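Local coordinates for hypothetical protein AGR_L_1239 (Agrobacterium tumefaciens str. C58, PDB 1VQS) that is of unknown function but belongs to the NIPSNAP family and has a ferredoxin-like fold of the dimeric alpha-beta barrel group, at residues Y20-N24 with G25-A29. Numbering follows the deposited sequence.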
ATOM      1  N   TYR B  20      -4.799   8.529 -12.121  1.00 17.85           N
ATOM      2  CA  TYR B  20      -5.321   9.506 -11.137  1.00 19.37           C
ATOM      3  C   TYR B  20      -6.418   8.854 -10.335  1.00 20.31           C
ATOM      4  O   TYR B  20      -7.306   8.195 -10.912  1.00 20.90           O
ATOM      5  CB  TYR B  20      -5.930  10.753 -11.806  1.00 22.35           C
ATOM      6  CG  TYR B  20      -5.066  11.492 -12.794  1.00 22.00           C
ATOM      7  CD1 TYR B  20      -3.696  11.451 -12.700  1.00 23.64           C
ATOM      8  CD2 TYR B  20      -5.628  12.310 -13.786  1.00 23.96           C
ATOM      9  CE1 TYR B  20      -2.885  12.149 -13.583  1.00 22.88           C
ATOM     10  CE2 TYR B  20      -4.816  13.014 -14.670  1.00 24.59           C
ATOM     11  CZ  TYR B  20      -3.440  12.926 -14.542  1.00 25.02           C
ATOM     12  OH  TYR B  20      -2.570  13.582 -15.416  1.00 24.60           O
ATOM     13  N   ARG B  21      -6.413   9.117  -9.029  1.00 18.64           N
ATOM     14  CA  ARG B  21      -7.558   8.856  -8.188  1.00 19.66           C
ATOM     15  C   ARG B  21      -8.288  10.157  -7.964  1.00 19.07           C
ATOM     16  O   ARG B  21      -7.714  11.102  -7.435  1.00 19.02           O
ATOM     17  CB  ARG B  21      -7.165   8.256  -6.837  1.00 18.90           C
ATOM     18  CG  ARG B  21      -8.375   7.829  -6.005  1.00 20.23           C
ATOM     19  CD  ARG B  21      -7.962   7.475  -4.598  1.00 21.39           C
ATOM     20  NE  ARG B  21      -7.912   8.650  -3.736  1.00 20.73           N
ATOM     21  CZ  ARG B  21      -7.114   8.760  -2.687  1.00 21.05           C
ATOM     22  NH1 ARG B  21      -6.270   7.797  -2.388  1.00 23.40           N
ATOM     23  NH2 ARG B  21      -7.183   9.828  -1.929  1.00 24.34           N
ATOM     24  N   LEU B  22      -9.544  10.231  -8.398  1.00 19.02           N
ATOM     25  CA  LEU B  22     -10.331  11.424  -8.213  1.00 19.27           C
ATOM     26  C   LEU B  22     -11.073  11.468  -6.885  1.00 20.41           C
ATOM     27  O   LEU B  22     -11.320  10.454  -6.238  1.00 18.86           O
ATOM     28  CB  LEU B  22     -11.380  11.595  -9.334  1.00 18.76           C
ATOM     29  CG  LEU B  22     -10.884  11.462 -10.774  1.00 19.75           C
ATOM     30  CD1 LEU B  22     -11.990  11.893 -11.749  1.00 21.76           C
ATOM     31  CD2 LEU B  22      -9.650  12.290 -11.016  1.00 21.38           C
ATOM     32  N   LYS B  23     -11.465  12.688  -6.521  1.00 19.02           N
ATOM     33  CA  LYS B  23     -12.479  12.912  -5.505  1.00 20.03           C
ATOM     34  C   LYS B  23     -13.686  11.995  -5.782  1.00 18.93           C
ATOM     35  O   LYS B  23     -14.126  11.848  -6.927  1.00 19.61           O
ATOM     36  CB  LYS B  23     -12.931  14.385  -5.595  0.50 20.92           C
ATOM     37  CG  LYS B  23     -14.319  14.725  -5.031  0.50 20.33           C
ATOM     38  CD  LYS B  23     -14.279  14.696  -3.513  0.50 20.19           C
ATOM     39  CE  LYS B  23     -15.634  14.948  -2.856  0.50 23.60           C
ATOM     40  NZ  LYS B  23     -16.645  13.854  -3.077  0.50 20.28           N
ATOM     41  N   ASN B  24     -14.199  11.363  -4.722  1.00 18.86           N
ATOM     42  CA  ASN B  24     -15.293  10.437  -4.907  1.00 19.19           C
ATOM     43  C   ASN B  24     -16.478  11.101  -5.611  1.00 19.51           C
ATOM     44  O   ASN B  24     -16.973  12.143  -5.174  1.00 20.41           O
ATOM     45  CB  ASN B  24     -15.751   9.846  -3.589  1.00 18.91           C
ATOM     46  CG  ASN B  24     -16.851   8.835  -3.778  1.00 20.40           C
ATOM     47  OD1 ASN B  24     -16.609   7.738  -4.312  1.00 21.39           O
ATOM     48  ND2 ASN B  24     -18.071   9.198  -3.356  1.00 19.41           N
ATOM     49  N   GLY B  25     -16.897  10.453  -6.693  1.00 18.92           N
ATOM     50  CA  GLY B  25     -18.029  10.848  -7.506  1.00 19.13           C
ATOM     51  C   GLY B  25     -17.723  11.862  -8.584  1.00 20.35           C
ATOM     52  O   GLY B  25     -18.631  12.317  -9.278  1.00 20.96           O
ATOM     53  N   ALA B  26     -16.454  12.239  -8.724  1.00 19.00           N
ATOM     54  CA  ALA B  26     -16.066  13.293  -9.658  1.00 20.32           C
ATOM     55  C   ALA B  26     -15.865  12.872 -11.111  1.00 21.17           C
ATOM     56  O   ALA B  26     -15.626  13.732 -11.953  1.00 20.20           O
ATOM     57  CB  ALA B  26     -14.807  13.954  -9.166  1.00 20.45           C
ATOM     58  N   ILE B  27     -15.919  11.577 -11.425  1.00 20.26           N
ATOM     59  CA  ILE B  27     -15.636  11.145 -12.808  1.00 19.30           C
ATOM     60  C   ILE B  27     -16.488  11.871 -13.861  1.00 20.79           C
ATOM     61  O   ILE B  27     -15.941  12.416 -14.816  1.00 20.27           O
ATOM     62  CB  ILE B  27     -15.693   9.618 -12.982  1.00 20.56           C
ATOM     63  CG1 ILE B  27     -14.427   8.956 -12.413  0.50 19.10           C
ATOM     64  CG2 ILE B  27     -15.747   9.229 -14.487  1.00 21.27           C
ATOM     65  CD1 ILE B  27     -14.463   7.425 -12.451  0.50 16.19           C
ATOM     66  N   PRO B  28     -17.811  11.908 -13.691  1.00 21.36           N
ATOM     67  CA  PRO B  28     -18.601  12.586 -14.742  1.00 21.27           C
ATOM     68  C   PRO B  28     -18.227  14.059 -14.929  1.00 19.91           C
ATOM     69  O   PRO B  28     -18.096  14.498 -16.085  1.00 22.34           O
ATOM     70  CB  PRO B  28     -20.052  12.431 -14.266  1.00 21.99           C
ATOM     71  CG  PRO B  28     -20.029  11.217 -13.364  1.00 23.50           C
ATOM     72  CD  PRO B  28     -18.673  11.276 -12.680  1.00 22.22           C
ATOM     73  N   ALA B  29     -18.045  14.811 -13.847  1.00 20.74           N
ATOM     74  CA  ALA B  29     -17.623  16.219 -13.982  1.00 21.16           C
ATOM     75  C   ALA B  29     -16.268  16.391 -14.639  1.00 20.55           C
ATOM     76  O   ALA B  29     -16.057  17.282 -15.480  1.00 22.61           O
ATOM     77  CB  ALA B  29     -17.650  16.924 -12.637  1.00 24.04           C
TER
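Lys23 and Ala26 close a type II beta turn that carries the chain out of strand 14-22 and into helix 27-46. Its one hydrogen bond across the turn runs from Ala26 N to Lys23 O, 3.0 Å long, with an N-H...O angle of 152°. The donor is tilted out of the carbonyl plane. Gly25 takes the third position of the turn with a positive phi of 86°, a conformation that favours glycine. Ala26 CB tucks in beside the same carbonyl, 3.1 Å from Lys23 O, and packs 4.1 Å from Lys23 CB.

Leu22 makes the apolar part of the contact. Leu22 CB lies 4.2 Å from Ala26 CB. Its CG is anti to the carbonyl carbon (chi1 -50°), and Leu22 CD1 reaches Ile27, 3.9 Å from Ile27 CA. In one of the two conformers of Ile27, the two side chains cross at about a right angle.

On the polar side, the Lys23 chain bends round to the carbonyl of the next residue. In one of its two conformers, bends at chi2 and chi4 bring Lys23 NZ to Asn24 O, 2.7 Å away, in the carbonyl plane and on a lone pair. In that conformer the same ammonium group forms a salt bridge with Asp97 of the second subunit. Asn24 OD1 accepts a bond from Asn61 ND2, while Asn24 ND2 donates to Arg96 O of the second subunit. Asn61 also accepts from Gly25 N through its own side chain, so it braces both central residues of the turn.

This is a beta-to-alpha connection of the ferredoxin-like fold, and one flank of it faces the second subunit. Leu22 also touches Ile99 of the adjacent strand 99-109 and Tyr30 of helix 27-46, joining the end of the sheet to the first turns of that helix.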